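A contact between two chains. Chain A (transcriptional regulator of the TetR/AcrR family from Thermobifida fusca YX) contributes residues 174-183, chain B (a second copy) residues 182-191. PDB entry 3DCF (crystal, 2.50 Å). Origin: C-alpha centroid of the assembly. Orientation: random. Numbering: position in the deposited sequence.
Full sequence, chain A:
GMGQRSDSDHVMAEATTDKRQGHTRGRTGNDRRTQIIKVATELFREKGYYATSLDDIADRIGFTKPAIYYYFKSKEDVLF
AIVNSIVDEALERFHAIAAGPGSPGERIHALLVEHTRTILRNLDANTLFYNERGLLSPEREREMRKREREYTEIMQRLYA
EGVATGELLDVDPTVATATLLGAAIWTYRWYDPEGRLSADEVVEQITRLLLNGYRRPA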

ATOM      1  N   THR A 174      -6.937   5.053  15.376  1.00 35.49           N
ATOM      2  CA  THR A 174      -5.990   5.400  14.309  1.00 35.32           C
ATOM      3  C   THR A 174      -5.404   4.155  13.641  1.00 34.74           C
ATOM      4  O   THR A 174      -5.291   4.125  12.421  1.00 35.01           O
ATOM      5  CB  THR A 174      -4.839   6.312  14.808  1.00 35.76           C
ATOM      6  OG1 THR A 174      -5.385   7.358  15.616  1.00 38.48           O
ATOM      7  CG2 THR A 174      -4.070   6.914  13.632  1.00 36.37           C
ATOM      8  N   VAL A 175      -5.057   3.140  14.437  1.00 34.76           N
ATOM      9  CA  VAL A 175      -4.500   1.866  13.922  1.00 34.63           C
ATOM     10  C   VAL A 175      -5.534   1.056  13.128  1.00 34.41           C
ATOM     11  O   VAL A 175      -5.199   0.506  12.075  1.00 34.72           O
ATOM     12  CB  VAL A 175      -3.927   0.965  15.057  1.00 34.86           C
ATOM     13  CG1 VAL A 175      -3.423  -0.406  14.498  1.00 33.28           C
ATOM     14  CG2 VAL A 175      -2.816   1.695  15.800  1.00 34.36           C
ATOM     15  N   ALA A 176      -6.766   0.975  13.642  1.00 33.10           N
ATOM     16  CA  ALA A 176      -7.851   0.269  12.956  1.00 32.35           C
ATOM     17  C   ALA A 176      -8.148   0.930  11.619  1.00 31.62           C
ATOM     18  O   ALA A 176      -8.121   0.259  10.601  1.00 31.72           O
ATOM     19  CB  ALA A 176      -9.128   0.210  13.820  1.00 32.01           C
ATOM     20  N   THR A 177      -8.367   2.246  11.643  1.00 30.95           N
ATOM     21  CA  THR A 177      -8.699   3.060  10.450  1.00 31.22           C
ATOM     22  C   THR A 177      -7.658   2.952   9.307  1.00 31.23           C
ATOM     23  O   THR A 177      -8.041   2.702   8.156  1.00 32.45           O
ATOM     24  CB  THR A 177      -8.943   4.550  10.858  1.00 31.34           C
ATOM     25  OG1 THR A 177      -9.954   4.584  11.870  1.00 32.39           O
ATOM     26  CG2 THR A 177      -9.359   5.442   9.662  1.00 29.41           C
ATOM     27  N   ALA A 178      -6.371   3.111   9.628  1.00 30.21           N
ATOM     28  CA  ALA A 178      -5.273   2.977   8.639  1.00 30.52           C
ATOM     29  C   ALA A 178      -5.110   1.542   8.117  1.00 30.36           C
ATOM     30  O   ALA A 178      -4.760   1.346   6.943  1.00 30.52           O
ATOM     31  CB  ALA A 178      -3.927   3.483   9.221  1.00 29.82           C
ATOM     32  N   THR A 179      -5.361   0.558   8.985  1.00 30.64           N
ATOM     33  CA  THR A 179      -5.270  -0.864   8.619  1.00 30.93           C
ATOM     34  C   THR A 179      -6.431  -1.307   7.718  1.00 30.91           C
ATOM     35  O   THR A 179      -6.206  -2.014   6.720  1.00 31.52           O
ATOM     36  CB  THR A 179      -5.192  -1.774   9.883  1.00 31.79           C
ATOM     37  OG1 THR A 179      -4.016  -1.447  10.645  1.00 28.61           O
ATOM     38  CG2 THR A 179      -5.168  -3.274   9.500  1.00 31.14           C
ATOM     39  N   LEU A 180      -7.652  -0.901   8.073  1.00 30.49           N
ATOM     40  CA  LEU A 180      -8.859  -1.272   7.307  1.00 31.02           C
ATOM     41  C   LEU A 180      -8.867  -0.589   5.936  1.00 31.67           C
ATOM     42  O   LEU A 180      -9.121  -1.246   4.921  1.00 31.80           O
ATOM     43  CB  LEU A 180     -10.150  -0.939   8.081  1.00 31.12           C
ATOM     44  CG  LEU A 180     -10.476  -1.633   9.423  1.00 31.28           C
ATOM     45  CD1 LEU A 180     -11.725  -0.942  10.069  1.00 26.60           C
ATOM     46  CD2 LEU A 180     -10.663  -3.152   9.278  1.00 27.80           C
ATOM     47  N   LEU A 181      -8.602   0.726   5.923  1.00 31.91           N
ATOM     48  CA  LEU A 181      -8.492   1.500   4.670  1.00 31.48           C
ATOM     49  C   LEU A 181      -7.287   1.009   3.868  1.00 31.28           C
ATOM     50  O   LEU A 181      -7.397   0.835   2.666  1.00 31.31           O
ATOM     51  CB  LEU A 181      -8.383   3.012   4.929  1.00 31.54           C
ATOM     52  CG  LEU A 181      -9.607   3.756   5.492  1.00 31.94           C
ATOM     53  CD1 LEU A 181      -9.239   5.194   5.799  1.00 29.14           C
ATOM     54  CD2 LEU A 181     -10.832   3.693   4.533  1.00 29.31           C
ATOM     55  N   GLY A 182      -6.157   0.774   4.545  1.00 32.02           N
ATOM     56  CA  GLY A 182      -4.939   0.226   3.932  1.00 31.96           C
ATOM     57  C   GLY A 182      -5.169  -1.089   3.198  1.00 32.39           C
ATOM     58  O   GLY A 182      -4.644  -1.278   2.094  1.00 32.11           O
ATOM     59  N   ALA A 183      -5.949  -1.986   3.821  1.00 32.64           N
ATOM     60  CA  ALA A 183      -6.328  -3.290   3.225  1.00 32.65           C
ATOM     61  C   ALA A 183      -7.160  -3.102   1.947  1.00 32.80           C
ATOM     62  O   ALA A 183      -6.985  -3.842   0.986  1.00 32.05           O
ATOM     63  CB  ALA A 183      -7.095  -4.172   4.240  1.00 31.85           C
TER
ATOM     64  N   GLY B 182      -1.125  -7.091   2.694  1.00 32.15           N
ATOM     65  CA  GLY B 182      -1.362  -5.679   2.336  1.00 32.16           C
ATOM     66  C   GLY B 182      -1.626  -4.789   3.541  1.00 32.41           C
ATOM     67  O   GLY B 182      -1.091  -3.674   3.604  1.00 32.50           O
ATOM     68  N   ALA B 183      -2.446  -5.282   4.487  1.00 32.50           N
ATOM     69  CA  ALA B 183      -2.751  -4.578   5.757  1.00 32.61           C
ATOM     70  C   ALA B 183      -1.492  -4.366   6.608  1.00 32.76           C
ATOM     71  O   ALA B 183      -1.350  -3.325   7.242  1.00 32.26           O
ATOM     72  CB  ALA B 183      -3.820  -5.331   6.572  1.00 31.69           C
ATOM     73  N   ALA B 184      -0.601  -5.362   6.620  1.00 33.55           N
ATOM     74  CA  ALA B 184       0.674  -5.306   7.342  1.00 33.73           C
ATOM     75  C   ALA B 184       1.659  -4.335   6.675  1.00 34.73           C
ATOM     76  O   ALA B 184       2.260  -3.506   7.354  1.00 35.21           O
ATOM     77  CB  ALA B 184       1.286  -6.700   7.430  1.00 33.32           C
ATOM     78  N   ILE B 185       1.793  -4.435   5.346  1.00 35.60           N
ATOM     79  CA  ILE B 185       2.709  -3.592   4.521  1.00 35.16           C
ATOM     80  C   ILE B 185       2.385  -2.088   4.570  1.00 36.18           C
ATOM     81  O   ILE B 185       3.298  -1.289   4.716  1.00 36.58           O
ATOM     82  CB  ILE B 185       2.731  -4.055   3.009  1.00 34.98           C
ATOM     83  CG1 ILE B 185       3.330  -5.459   2.862  1.00 33.74           C
ATOM     84  CG2 ILE B 185       3.543  -3.081   2.124  1.00 35.50           C
ATOM     85  CD1 ILE B 185       2.992  -6.136   1.547  1.00 33.06           C
ATOM     86  N   TRP B 186       1.094  -1.721   4.497  1.00 36.84           N
ATOM     87  CA  TRP B 186       0.618  -0.294   4.501  1.00 36.95           C
ATOM     88  C   TRP B 186       1.138   0.582   5.661  1.00 36.97           C
ATOM     89  O   TRP B 186       1.171   1.813   5.551  1.00 36.55           O
ATOM     90  CB  TRP B 186      -0.920  -0.244   4.451  1.00 37.47           C
ATOM     91  CG  TRP B 186      -1.495   1.069   4.030  1.00 38.54           C
ATOM     92  CD1 TRP B 186      -2.203   1.957   4.805  1.00 38.84           C
ATOM     93  CD2 TRP B 186      -1.401   1.654   2.727  1.00 40.15           C
ATOM     94  NE1 TRP B 186      -2.572   3.052   4.052  1.00 39.71           N
ATOM     95  CE2 TRP B 186      -2.093   2.898   2.777  1.00 37.89           C
ATOM     96  CE3 TRP B 186      -0.798   1.252   1.516  1.00 39.85           C
ATOM     97  CZ2 TRP B 186      -2.212   3.745   1.652  1.00 40.67           C
ATOM     98  CZ3 TRP B 186      -0.907   2.102   0.381  1.00 39.35           C
ATOM     99  CH2 TRP B 186      -1.621   3.333   0.465  1.00 40.22           C
ATOM    100  N   THR B 187       1.528  -0.068   6.763  1.00 37.70           N
ATOM    101  CA  THR B 187       2.191   0.577   7.913  1.00 38.19           C
ATOM    102  C   THR B 187       3.383   1.468   7.506  1.00 38.85           C
ATOM    103  O   THR B 187       3.625   2.473   8.172  1.00 39.37           O
ATOM    104  CB  THR B 187       2.701  -0.461   8.964  1.00 37.86           C
ATOM    105  OG1 THR B 187       3.615  -1.376   8.336  1.00 40.03           O
ATOM    106  CG2 THR B 187       1.541  -1.243   9.615  1.00 35.27           C
ATOM    107  N   TYR B 188       4.101   1.124   6.422  1.00 39.36           N
ATOM    108  CA  TYR B 188       5.241   1.953   5.955  1.00 40.50           C
ATOM    109  C   TYR B 188       4.822   3.376   5.523  1.00 40.73           C
ATOM    110  O   TYR B 188       5.653   4.286   5.561  1.00 40.58           O
ATOM    111  CB  TYR B 188       6.127   1.259   4.869  1.00 41.99           C
ATOM    112  CG  TYR B 188       5.743   1.425   3.384  1.00 43.83           C
ATOM    113  CD1 TYR B 188       6.104   2.581   2.657  1.00 44.69           C
ATOM    114  CD2 TYR B 188       5.071   0.408   2.692  1.00 45.70           C
ATOM    115  CE1 TYR B 188       5.758   2.729   1.288  1.00 45.74           C
ATOM    116  CE2 TYR B 188       4.727   0.541   1.322  1.00 46.07           C
ATOM    117  CZ  TYR B 188       5.078   1.698   0.626  1.00 45.17           C
ATOM    118  OH  TYR B 188       4.742   1.814  -0.706  1.00 43.44           O
ATOM    119  N   ARG B 189       3.565   3.550   5.090  1.00 41.30           N
ATOM    120  CA  ARG B 189       3.039   4.873   4.719  1.00 41.56           C
ATOM    121  C   ARG B 189       2.488   5.702   5.888  1.00 41.16           C
ATOM    122  O   ARG B 189       2.503   6.932   5.793  1.00 41.96           O
ATOM    123  CB  ARG B 189       1.989   4.780   3.593  1.00 42.22           C
ATOM    124  CG  ARG B 189       2.584   4.489   2.199  1.00 44.02           C
ATOM    125  CD  ARG B 189       1.642   4.895   1.059  1.00 44.64           C
ATOM    126  NE  ARG B 189       1.466   6.354   0.837  1.00 48.72           N
ATOM    127  CZ  ARG B 189       0.482   7.147   1.309  1.00 48.91           C
ATOM    128  NH1 ARG B 189      -0.496   6.687   2.088  1.00 49.90           N
ATOM    129  NH2 ARG B 189       0.473   8.447   0.988  1.00 48.33           N
ATOM    130  N   TRP B 190       2.024   5.059   6.972  1.00 40.63           N
ATOM    131  CA  TRP B 190       1.448   5.774   8.139  1.00 40.56           C
ATOM    132  C   TRP B 190       2.187   5.681   9.502  1.00 40.45           C
ATOM    133  O   TRP B 190       2.047   6.604  10.307  1.00 40.07           O
ATOM    134  CB  TRP B 190      -0.045   5.407   8.324  1.00 39.89           C
ATOM    135  CG  TRP B 190      -0.341   3.994   8.786  1.00 37.98           C
ATOM    136  CD1 TRP B 190      -0.671   2.930   8.002  1.00 38.09           C
ATOM    137  CD2 TRP B 190      -0.357   3.519  10.140  1.00 37.13           C
ATOM    138  NE1 TRP B 190      -0.895   1.818   8.777  1.00 39.17           N
ATOM    139  CE2 TRP B 190      -0.695   2.146  10.094  1.00 39.00           C
ATOM    140  CE3 TRP B 190      -0.116   4.119  11.389  1.00 37.07           C
ATOM    141  CZ2 TRP B 190      -0.796   1.350  11.256  1.00 38.08           C
ATOM    142  CZ3 TRP B 190      -0.212   3.328  12.548  1.00 37.92           C
ATOM    143  CH2 TRP B 190      -0.547   1.955  12.464  1.00 38.46           C
ATOM    144  N   TYR B 191       2.927   4.597   9.778  1.00 41.18           N
ATOM    145  CA  TYR B 191       3.628   4.436  11.085  1.00 41.92           C
ATOM    146  C   TYR B 191       4.725   5.496  11.333  1.00 42.37           C
ATOM    147  O   TYR B 191       5.620   5.665  10.513  1.00 41.75           O
ATOM    148  CB  TYR B 191       4.216   3.028  11.261  1.00 41.79           C
ATOM    149  CG  TYR B 191       5.007   2.847  12.556  1.00 41.88           C
ATOM    150  CD1 TYR B 191       4.365   2.880  13.807  1.00 43.39           C
ATOM    151  CD2 TYR B 191       6.393   2.637  12.534  1.00 43.99           C
ATOM    152  CE1 TYR B 191       5.082   2.716  15.012  1.00 42.53           C
ATOM    153  CE2 TYR B 191       7.130   2.463  13.736  1.00 44.96           C
ATOM    154  CZ  TYR B 191       6.464   2.506  14.970  1.00 44.69           C
ATOM    155  OH  TYR B 191       7.167   2.340  16.143  1.00 43.13           O
TER

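This is a small, apolar contact in which two tryptophans of one chain lie against the small residues of a helix in the other, with no hydrogen bond crossing between them. The backbones come nearest where the same residue meets its own copy: the CA atoms of Ala A183 and Ala B183 are 4.6 Å apart. From there they diverge, reaching 7.3 Å between the CA atoms of Ala A178 and Trp B190 and 9.0 Å between those of Val A175 and Tyr B191. The indole of Trp B190 occupies the widening gap, while that of Trp B186 lies against Gly A182.

The first rule is glycine beneath a ring. Gly A182 CA sits over one face of Trp B186, 3.4 Å from CD1, in a CH-pi contact; an ideal CB at this position would fall 2.6 Å from Trp B186 CD1, a clash. One turn earlier in the helix, Ala A178 O lies 3.4 Å from Trp B186 CD1, yet that carbonyl already accepts the helical bond from Gly A182 N at 2.8 Å.

Ala A178 also supplies the second rule, a methyl placed squarely on an indole. Its CB stands 3.5 Å from Trp B190 NE1 and only 5° off the normal of the five-membered ring, so its C-H groups meet the pi cloud. Trp B190, the residue with the most area covered here, also touches Val A175 through its six-membered ring, with Val A175 CG2 4.0 Å from Trp B190 CH2.

Where the helices are closest, side chains stay short: Ala A183 CB meets Ala B183 CB at 4.2 Å, and Thr A179 CG2 approaches Ala B183 CB at 3.8 Å. The hydroxyl of the same threonine is bonded within its own helix, Thr A179 OG1 donating to Val A175 O at 2.7 Å. With no hydrogen bond between the stretches, apolar packing and the two CH-pi contacts account for the pairing here.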